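Local coordinates for protein putative NAD-dependent epimerase/dehydratase (Bacillus halodurans, PDB 3E8X) that binds NADP in a Rossmann-type fold and is probably an epimerase or dehydratase of the short-chain dehydrogenase/reductase superfamily, its reaction and substrate not established, at residues 80-85 and 115-120; 124-129 and 156-161; 200-205 and 225-230. All coordinates share one frame; numbering follows the deposited sequence.

How the contacts relate
All three contacts are largely apolar and follow one another along the chain; in contacts 1 and 2 every touching residue is buried, while contact 3 includes the partly exposed K202. Contacts 1 and 2 meet on the same side of the central sheet: helix 100-121, which carries 115-120, lies next to helix 145-160, and I115 packs its CD1 on the N of L158 at 3.6 Å. Contact 3 lies across the sheet from contact 2, where I204 touches V129. Contact 1 sets an aromatic face against a charged residue's methylene, contact 2 puts a leucine on the sheet nearer the chain's centre than the other two, and contact 3 joins two helices through branched aliphatic groups and a lysine stem.

Contact 1: 80-85 and 115-120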
loop_
_atom_site.group_PDB
_atom_site.type_symbol
_atom_site.label_atom_id
_atom_site.label_comp_id
_atom_site.label_asym_id
_atom_site.label_seq_id
_atom_site.Cartn_x
_atom_site.Cartn_y
_atom_site.Cartn_z
ATOM N N HIS A 80 -19.095 7.914 -11.205
ATOM C CA HIS A 80 -19.977 7.941 -12.391
ATOM C C HIS A 80 -19.563 6.944 -13.474
ATOM O O HIS A 80 -20.415 6.437 -14.204
ATOM C CB HIS A 80 -20.078 9.361 -12.982
ATOM C CG HIS A 80 -18.776 9.918 -13.484
ATOM N ND1 HIS A 80 -17.791 10.398 -12.638
ATOM C CD2 HIS A 80 -18.315 10.110 -14.745
ATOM C CE1 HIS A 80 -16.779 10.851 -13.359
ATOM N NE2 HIS A 80 -17.069 10.683 -14.638
ATOM N N ALA A 81 -18.263 6.656 -13.543
ATOM C CA ALA A 81 -17.663 5.762 -14.556
ATOM C C ALA A 81 -18.199 4.342 -14.490
ATOM O O ALA A 81 -18.191 3.653 -15.499
ATOM C CB ALA A 81 -16.148 5.730 -14.403
ATOM N N PHE A 82 -18.690 3.941 -13.313
ATOM C CA PHE A 82 -19.059 2.544 -13.028
ATOM C C PHE A 82 -20.533 2.241 -13.277
ATOM O O PHE A 82 -20.969 1.122 -13.057
ATOM C CB PHE A 82 -18.662 2.181 -11.605
ATOM C CG PHE A 82 -17.185 1.964 -11.431
ATOM C CD1 PHE A 82 -16.311 3.022 -11.421
ATOM C CD2 PHE A 82 -16.671 0.709 -11.263
ATOM C CE1 PHE A 82 -14.935 2.810 -11.287
ATOM C CE2 PHE A 82 -15.316 0.516 -11.090
ATOM C CZ PHE A 82 -14.457 1.573 -11.113
ATOM N N ALA A 83 -21.257 3.226 -13.799
ATOM C CA ALA A 83 -22.675 3.104 -14.139
ATOM C C ALA A 83 -22.891 2.139 -15.291
ATOM O O ALA A 83 -22.167 2.179 -16.289
ATOM C CB ALA A 83 -23.249 4.471 -14.493
ATOM N N SER A 84 -23.892 1.277 -15.156
ATOM C CA SER A 84 -24.185 0.231 -16.159
ATOM C C SER A 84 -23.006 -0.629 -16.617
ATOM O O SER A 84 -22.876 -0.907 -17.797
ATOM C CB SER A 84 -24.890 0.840 -17.360
ATOM O OG SER A 84 -26.081 1.499 -16.923
ATOM N N ILE A 85 -22.207 -1.122 -15.682
ATOM C CA ILE A 85 -21.009 -1.913 -15.984
ATOM C C ILE A 85 -21.150 -3.353 -15.456
ATOM O O ILE A 85 -21.632 -3.549 -14.378
ATOM C CB ILE A 85 -19.715 -1.211 -15.385
ATOM C CG1 ILE A 85 -19.361 0.090 -16.148
ATOM C CG2 ILE A 85 -18.467 -2.162 -15.331
ATOM C CD1 ILE A 85 -19.244 0.022 -17.696
ATOM N N ILE A 115 -11.618 -1.088 -6.731
ATOM C CA ILE A 115 -12.119 -2.272 -6.079
ATOM C C ILE A 115 -13.292 -1.952 -5.148
ATOM O O ILE A 115 -14.310 -2.657 -5.173
ATOM C CB ILE A 115 -10.993 -2.969 -5.249
ATOM C CG1 ILE A 115 -9.902 -3.515 -6.187
ATOM C CG2 ILE A 115 -11.590 -4.015 -4.355
ATOM C CD1 ILE A 115 -8.646 -4.083 -5.487
ATOM N N GLN A 116 -13.121 -0.910 -4.339
ATOM C CA GLN A 116 -14.154 -0.468 -3.420
ATOM C C GLN A 116 -15.387 0.003 -4.179
ATOM O O GLN A 116 -16.528 -0.265 -3.784
ATOM C CB GLN A 116 -13.620 0.646 -2.525
ATOM C CG GLN A 116 -12.754 0.145 -1.369
ATOM C CD GLN A 116 -12.048 1.282 -0.611
ATOM O OE1 GLN A 116 -12.258 2.482 -0.883
ATOM N NE2 GLN A 116 -11.198 0.905 0.343
ATOM N N GLU A 117 -15.167 0.704 -5.275
ATOM C CA GLU A 117 -16.296 1.162 -6.088
ATOM C C GLU A 117 -17.053 -0.017 -6.732
ATOM O O GLU A 117 -18.253 0.023 -6.780
ATOM C CB GLU A 117 -15.828 2.138 -7.156
ATOM C CG GLU A 117 -16.980 2.764 -7.925
ATOM C CD GLU A 117 -17.841 3.669 -7.057
ATOM O OE1 GLU A 117 -19.069 3.760 -7.361
ATOM O OE2 GLU A 117 -17.283 4.267 -6.086
ATOM N N ALA A 118 -16.341 -1.047 -7.214
ATOM C CA ALA A 118 -16.958 -2.260 -7.734
ATOM C C ALA A 118 -17.768 -2.994 -6.656
ATOM O O ALA A 118 -18.912 -3.361 -6.923
ATOM C CB ALA A 118 -15.924 -3.197 -8.402
ATOM N N GLU A 119 -17.218 -3.176 -5.447
ATOM C CA GLU A 119 -17.993 -3.754 -4.334
ATOM C C GLU A 119 -19.265 -2.977 -3.990
ATOM O O GLU A 119 -20.352 -3.569 -3.857
ATOM C CB GLU A 119 -17.129 -3.888 -3.083
ATOM C CG GLU A 119 -15.906 -4.718 -3.376
ATOM C CD GLU A 119 -15.338 -5.413 -2.215
ATOM O OE1 GLU A 119 -14.501 -4.781 -1.539
ATOM O OE2 GLU A 119 -15.691 -6.592 -2.016
ATOM N N LYS A 120 -19.095 -1.667 -3.816
ATOM C CA LYS A 120 -20.165 -0.731 -3.535
ATOM C C LYS A 120 -21.320 -0.930 -4.525
ATOM O O LYS A 120 -22.470 -1.071 -4.151
ATOM C CB LYS A 120 -19.543 0.676 -3.617
ATOM C CG LYS A 120 -20.416 1.865 -3.354
ATOM C CD LYS A 120 -19.591 3.172 -3.434
ATOM C CE LYS A 120 -18.331 3.145 -2.524
ATOM N NZ LYS A 120 -17.885 4.514 -2.064
#
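The ring of F82 turns one face to E117, whose CG methylene sits 3.5 Å above the ring plane. This is a CH-pi contact: E117 CG is 3.7 Å from the centroid of the F82 ring and 17° off its normal, displaced a little toward the rim on the side of CG and CD1. The closest atom pair is F82 CD1 to E117 CG, 3.6 Å. With its CG anti to the backbone N (chi1 -173°), E117 reaches out from the helix toward the ring, and a bend at chi2 then swings the carboxylate off it, so that aliphatic carbon and not oxygen meets the pi face. Ring and carboxylate planes stand 57° apart. The charged end turns to R121, with which E117 OE1 forms a salt bridge one helical turn along. Beside this pair the ring comes obliquely to the backbone of A118, with F82 CE2 4.3 Å from A118 N. No hydrogen bond crosses between the segments. Beyond them, L25 of strand 23-27 and I123 also touch F82. An alanine in place of F82 would remove the whole ring, and would probably open a gap between the 3-10 turn and the helix and deprive the E117 methylene of the face it rests on. The contact ties the turn 80-82, in the connection leading to strand 87-90, to the last part of helix 100-121, which packs over the parallel core of the sheet in a Rossmann-type NAD(P)-binding fold, away from the annotated cofactor residues.

Contact 2: 124-129 and 156-161; sequences KRFIMV and DELKRS
L158 presses its two methyls onto F126 and M128, fastening helix 145-160 to strand 125-129 inside the beta-alpha-beta unit that strand 164-174 completes in this Rossmann-type fold. The methyls divide the work. CD2 touches both strand residues, 3.6 Å from F126 CD2 and 3.4 Å from M128 CB, the latter tighter than usual for two carbons. CD1 makes an off-centre CH-pi contact, 4.2 Å from the F126 ring centroid and 29° off the normal. F126 and M128, two apart on the strand, both point toward the helix. In M128, a selenomethionine, CG stands anti to the backbone N (chi1 169°), and the bends at chi2 and chi3 take the selenium onward, so CB is what meets the leucine.

A second shell packs round the trio. F90 of strand 87-90 touches both F126 and M128, T114 and I115 of helix 100-121 pack on F126, and L158 also rests on Y165 and I167 of strand 164-174. V129, next after M128 on the strand, touches the bound NADP, so the strand that L158 covers runs up to the cofactor. On the outer side of the helix R160 forms a salt bridge with E157; E157 packs against R160 of the second subunit, and R160 against its E157. At S161, whose OG also bonds L163 N, the chain is held by L158 O, which accepts from S161 N at 3.0 Å and from S161 OG at 2.6 Å; the hydroxyl lies in the carbonyl plane, on a lone pair, with a C=O...OG angle of 136°.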
loop_
_atom_site.group_PDB
_atom_site.type_symbol
_atom_site.label_atom_id
_atom_site.label_comp_id
_atom_site.label_asym_id
_atom_site.label_seq_id
_atom_site.Cartn_x
_atom_site.Cartn_y
_atom_site.Cartn_z
ATOM N N LYS A 124 -19.504 -7.703 -10.017
ATOM C CA LYS A 124 -18.825 -8.889 -9.472
ATOM C C LYS A 124 -17.467 -9.177 -10.142
ATOM O O LYS A 124 -16.528 -9.592 -9.493
ATOM C CB LYS A 124 -19.744 -10.141 -9.563
ATOM C CG LYS A 124 -21.008 -10.035 -8.697
ATOM C CD LYS A 124 -20.864 -10.658 -7.260
ATOM C CE LYS A 124 -19.555 -10.311 -6.412
ATOM N NZ LYS A 124 -18.979 -11.602 -5.834
ATOM N N ARG A 125 -17.392 -8.939 -11.430
ATOM C CA ARG A 125 -16.247 -9.382 -12.236
ATOM C C ARG A 125 -15.154 -8.326 -12.326
ATOM O O ARG A 125 -15.385 -7.209 -12.763
ATOM C CB ARG A 125 -16.743 -9.842 -13.611
ATOM C CG ARG A 125 -15.689 -10.536 -14.461
ATOM C CD ARG A 125 -15.135 -11.797 -13.807
ATOM N NE ARG A 125 -14.323 -12.645 -14.702
ATOM C CZ ARG A 125 -13.198 -13.242 -14.335
ATOM N NH1 ARG A 125 -12.731 -13.111 -13.120
ATOM N NH2 ARG A 125 -12.520 -13.977 -15.191
ATOM N N PHE A 126 -13.953 -8.701 -11.884
ATOM C CA PHE A 126 -12.831 -7.799 -11.816
ATOM C C PHE A 126 -11.550 -8.496 -12.317
ATOM O O PHE A 126 -11.126 -9.535 -11.774
ATOM C CB PHE A 126 -12.662 -7.293 -10.385
ATOM C CG PHE A 126 -11.801 -6.060 -10.254
ATOM C CD1 PHE A 126 -12.374 -4.839 -9.907
ATOM C CD2 PHE A 126 -10.421 -6.123 -10.426
ATOM C CE1 PHE A 126 -11.591 -3.713 -9.778
ATOM C CE2 PHE A 126 -9.627 -4.980 -10.313
ATOM C CZ PHE A 126 -10.217 -3.773 -9.983
ATOM N N ILE A 127 -10.939 -7.920 -13.349
ATOM C CA ILE A 127 -9.642 -8.395 -13.852
ATOM C C ILE A 127 -8.546 -7.348 -13.546
ATOM O O ILE A 127 -8.613 -6.192 -13.976
ATOM C CB ILE A 127 -9.688 -8.660 -15.401
ATOM C CG1 ILE A 127 -11.065 -9.276 -15.823
ATOM C CG2 ILE A 127 -8.408 -9.448 -15.884
ATOM C CD1 ILE A 127 -11.395 -10.564 -15.184
HETATM N N MSE A 128 -7.556 -7.769 -12.764
HETATM C CA MSE A 128 -6.399 -6.990 -12.460
HETATM C C MSE A 128 -5.249 -7.314 -13.424
HETATM O O MSE A 128 -4.887 -8.473 -13.633
HETATM C CB MSE A 128 -5.961 -7.291 -11.043
HETATM C CG MSE A 128 -4.611 -6.748 -10.687
HETATM SE SE MSE A 128 -4.804 -4.813 -10.552
HETATM C CE MSE A 128 -5.716 -4.598 -8.888
ATOM N N VAL A 129 -4.690 -6.270 -14.031
ATOM C CA VAL A 129 -3.433 -6.369 -14.780
ATOM C C VAL A 129 -2.332 -5.972 -13.819
ATOM O O VAL A 129 -2.157 -4.827 -13.495
ATOM C CB VAL A 129 -3.427 -5.490 -16.050
ATOM C CG1 VAL A 129 -2.148 -5.676 -16.842
ATOM C CG2 VAL A 129 -4.667 -5.806 -16.892
ATOM N N ASP A 156 -3.242 -7.872 -3.288
ATOM C CA ASP A 156 -3.724 -8.380 -1.992
ATOM C C ASP A 156 -5.067 -7.788 -1.559
ATOM O O ASP A 156 -5.894 -8.480 -1.006
ATOM C CB ASP A 156 -2.669 -8.170 -0.904
ATOM C CG ASP A 156 -1.469 -9.098 -1.064
ATOM O OD1 ASP A 156 -1.502 -10.065 -1.883
ATOM O OD2 ASP A 156 -0.459 -8.827 -0.401
ATOM N N GLU A 157 -5.275 -6.516 -1.838
ATOM C CA GLU A 157 -6.565 -5.886 -1.618
ATOM C C GLU A 157 -7.695 -6.597 -2.412
ATOM O O GLU A 157 -8.772 -6.872 -1.897
ATOM C CB GLU A 157 -6.480 -4.397 -1.988
ATOM C CG GLU A 157 -7.748 -3.620 -1.674
ATOM C CD GLU A 157 -7.841 -3.134 -0.219
ATOM O OE1 GLU A 157 -6.892 -3.285 0.613
ATOM O OE2 GLU A 157 -8.878 -2.502 0.058
ATOM N N LEU A 158 -7.434 -6.898 -3.677
ATOM C CA LEU A 158 -8.364 -7.656 -4.525
ATOM C C LEU A 158 -8.627 -9.053 -3.988
ATOM O O LEU A 158 -9.782 -9.493 -3.933
ATOM C CB LEU A 158 -7.839 -7.737 -5.969
ATOM C CG LEU A 158 -8.791 -8.275 -7.056
ATOM C CD1 LEU A 158 -10.158 -7.598 -6.985
ATOM C CD2 LEU A 158 -8.119 -8.164 -8.499
ATOM N N LYS A 159 -7.563 -9.724 -3.570
ATOM C CA LYS A 159 -7.681 -11.057 -3.006
ATOM C C LYS A 159 -8.491 -11.092 -1.705
ATOM O O LYS A 159 -9.089 -12.108 -1.421
ATOM C CB LYS A 159 -6.301 -11.718 -2.763
ATOM C CG LYS A 159 -5.510 -12.080 -3.979
ATOM C CD LYS A 159 -4.101 -12.616 -3.576
ATOM C CE LYS A 159 -3.290 -13.106 -4.760
ATOM N NZ LYS A 159 -2.099 -13.973 -4.362
ATOM N N ARG A 160 -8.461 -10.022 -0.901
ATOM C CA ARG A 160 -9.277 -9.887 0.297
ATOM C C ARG A 160 -10.708 -9.441 0.006
ATOM O O ARG A 160 -11.550 -9.482 0.868
ATOM C CB ARG A 160 -8.654 -8.870 1.268
ATOM C CG ARG A 160 -7.367 -9.300 1.959
ATOM C CD ARG A 160 -6.956 -8.323 3.062
ATOM N NE ARG A 160 -6.650 -6.998 2.494
ATOM C CZ ARG A 160 -5.435 -6.589 2.148
ATOM N NH1 ARG A 160 -4.359 -7.353 2.330
ATOM N NH2 ARG A 160 -5.300 -5.389 1.611
ATOM N N SER A 161 -10.989 -8.989 -1.206
ATOM C CA SER A 161 -12.317 -8.483 -1.561
ATOM C C SER A 161 -13.329 -9.612 -1.748
ATOM O O SER A 161 -12.994 -10.789 -1.750
ATOM C CB SER A 161 -12.232 -7.671 -2.870
ATOM O OG SER A 161 -12.152 -8.513 -4.008
#

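Contact 3: 200-205 and 225-230; sequences VAKVIA and TPIAKV
I227 carries its side of the meeting with K202 and V203, and all the close approaches are van der Waals contacts. Its CD1 methyl touches the lysine stem, 3.6 Å from K202 CB and 4.0 Å from K202 CD. Its other branch, CG2, comes down on the helix backbone, 4.0 Å from V203 CA and equally far from K202 O. Between these, I227 CG1 lies 4.1 Å from V203 CG2. The isoleucine crosses both partners at about a right angle. The branching at its CB explains the division: CG2 is anti to the backbone N, while CG1 (chi1 -73°) lies beside it and sends CD1 to the lysine.

Polar interactions lie around this apolar patch. The K202 stem runs past I227, and its NZ forms a salt bridge with E40 of helix 32-43. P226 occupies the N-cap position of helix 227-232, and its carbonyl O accepts V230 N in the first turn. The backbone of I227 bonds to G180, and V182 of strand 181-185 packs on the isoleucine.

The helix that begins at I227 is thus docked on helix 197-207, whose I204 packs on I127 and V129 of strand 125-129. Since shape and apolar surface make the contact, the lysine can contribute its hydrocarbon stem here while its charge is met by E40.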
loop_
_atom_site.group_PDB
_atom_site.type_symbol
_atom_site.label_atom_id
_atom_site.label_comp_id
_atom_site.label_asym_id
_atom_site.label_seq_id
_atom_site.Cartn_x
_atom_site.Cartn_y
_atom_site.Cartn_z
ATOM N N VAL A 200 -1.058 -9.960 -24.071
ATOM C CA VAL A 200 -1.654 -9.689 -22.763
ATOM C C VAL A 200 -3.110 -9.311 -22.966
ATOM O O VAL A 200 -3.972 -9.808 -22.257
ATOM C CB VAL A 200 -0.916 -8.537 -21.980
ATOM C CG1 VAL A 200 -1.626 -8.193 -20.636
ATOM C CG2 VAL A 200 0.537 -8.904 -21.769
ATOM N N ALA A 201 -3.374 -8.414 -23.927
ATOM C CA ALA A 201 -4.729 -7.981 -24.186
ATOM C C ALA A 201 -5.614 -9.193 -24.576
ATOM O O ALA A 201 -6.760 -9.288 -24.142
ATOM C CB ALA A 201 -4.778 -6.851 -25.240
ATOM N N LYS A 202 -5.078 -10.064 -25.435
ATOM C CA LYS A 202 -5.750 -11.277 -25.888
ATOM C C LYS A 202 -6.085 -12.218 -24.724
ATOM O O LYS A 202 -7.174 -12.778 -24.662
ATOM C CB LYS A 202 -4.886 -12.010 -26.932
ATOM C CG LYS A 202 -5.017 -11.487 -28.328
ATOM C CD LYS A 202 -4.041 -12.177 -29.281
ATOM C CE LYS A 202 -3.814 -11.398 -30.572
ATOM N NZ LYS A 202 -5.073 -11.161 -31.312
ATOM N N VAL A 203 -5.138 -12.407 -23.821
ATOM C CA VAL A 203 -5.352 -13.189 -22.628
ATOM C C VAL A 203 -6.507 -12.639 -21.765
ATOM O O VAL A 203 -7.397 -13.369 -21.390
ATOM C CB VAL A 203 -4.071 -13.291 -21.774
ATOM C CG1 VAL A 203 -4.382 -13.965 -20.425
ATOM C CG2 VAL A 203 -2.971 -14.056 -22.540
ATOM N N ILE A 204 -6.507 -11.341 -21.514
ATOM C CA ILE A 204 -7.539 -10.715 -20.694
ATOM C C ILE A 204 -8.893 -10.903 -21.321
ATOM O O ILE A 204 -9.818 -11.322 -20.655
ATOM C CB ILE A 204 -7.274 -9.187 -20.479
ATOM C CG1 ILE A 204 -5.981 -9.002 -19.676
ATOM C CG2 ILE A 204 -8.517 -8.465 -19.813
ATOM C CD1 ILE A 204 -5.320 -7.591 -19.742
ATOM N N ALA A 205 -9.023 -10.518 -22.593
ATOM C CA ALA A 205 -10.291 -10.653 -23.339
ATOM C C ALA A 205 -10.786 -12.121 -23.366
ATOM O O ALA A 205 -11.982 -12.399 -23.277
ATOM C CB ALA A 205 -10.146 -10.086 -24.766
ATOM N N THR A 225 1.776 -22.301 -26.360
ATOM C CA THR A 225 0.443 -22.804 -26.275
ATOM C C THR A 225 -0.530 -21.712 -26.721
ATOM O O THR A 225 -0.482 -20.590 -26.234
ATOM C CB THR A 225 0.093 -23.232 -24.848
ATOM O OG1 THR A 225 1.132 -24.054 -24.322
ATOM C CG2 THR A 225 -1.253 -23.944 -24.794
ATOM N N PRO A 226 -1.436 -22.051 -27.646
ATOM C CA PRO A 226 -2.456 -21.077 -28.025
ATOM C C PRO A 226 -3.254 -20.530 -26.825
ATOM O O PRO A 226 -3.636 -21.285 -25.952
ATOM C CB PRO A 226 -3.333 -21.862 -29.007
ATOM C CG PRO A 226 -2.390 -22.879 -29.616
ATOM C CD PRO A 226 -1.537 -23.299 -28.437
ATOM N N ILE A 227 -3.517 -19.226 -26.826
ATOM C CA ILE A 227 -4.174 -18.523 -25.729
ATOM C C ILE A 227 -5.540 -19.129 -25.307
ATOM O O ILE A 227 -5.826 -19.224 -24.145
ATOM C CB ILE A 227 -4.321 -16.973 -26.067
ATOM C CG1 ILE A 227 -2.950 -16.275 -25.982
ATOM C CG2 ILE A 227 -5.376 -16.294 -25.130
ATOM C CD1 ILE A 227 -2.827 -14.941 -26.710
ATOM N N ALA A 228 -6.381 -19.520 -26.255
ATOM C CA ALA A 228 -7.675 -20.156 -25.962
ATOM C C ALA A 228 -7.496 -21.432 -25.132
ATOM O O ALA A 228 -8.196 -21.633 -24.161
ATOM C CB ALA A 228 -8.453 -20.464 -27.253
ATOM N N LYS A 229 -6.534 -22.260 -25.521
ATOM C CA LYS A 229 -6.239 -23.499 -24.820
ATOM C C LYS A 229 -5.647 -23.280 -23.416
ATOM O O LYS A 229 -5.978 -23.994 -22.460
ATOM C CB LYS A 229 -5.347 -24.376 -25.693
ATOM C CG LYS A 229 -4.951 -25.660 -25.062
ATOM C CD LYS A 229 -4.194 -26.535 -26.035
ATOM C CE LYS A 229 -3.677 -27.745 -25.364
ATOM N NZ LYS A 229 -2.721 -28.430 -26.240
ATOM N N VAL A 230 -4.777 -22.288 -23.274
ATOM C CA VAL A 230 -4.218 -21.951 -21.967
ATOM C C VAL A 230 -5.345 -21.572 -21.007
ATOM O O VAL A 230 -5.347 -21.996 -19.853
ATOM C CB VAL A 230 -3.127 -20.812 -22.087
ATOM C CG1 VAL A 230 -2.951 -20.132 -20.836
ATOM C CG2 VAL A 230 -1.740 -21.390 -22.573
#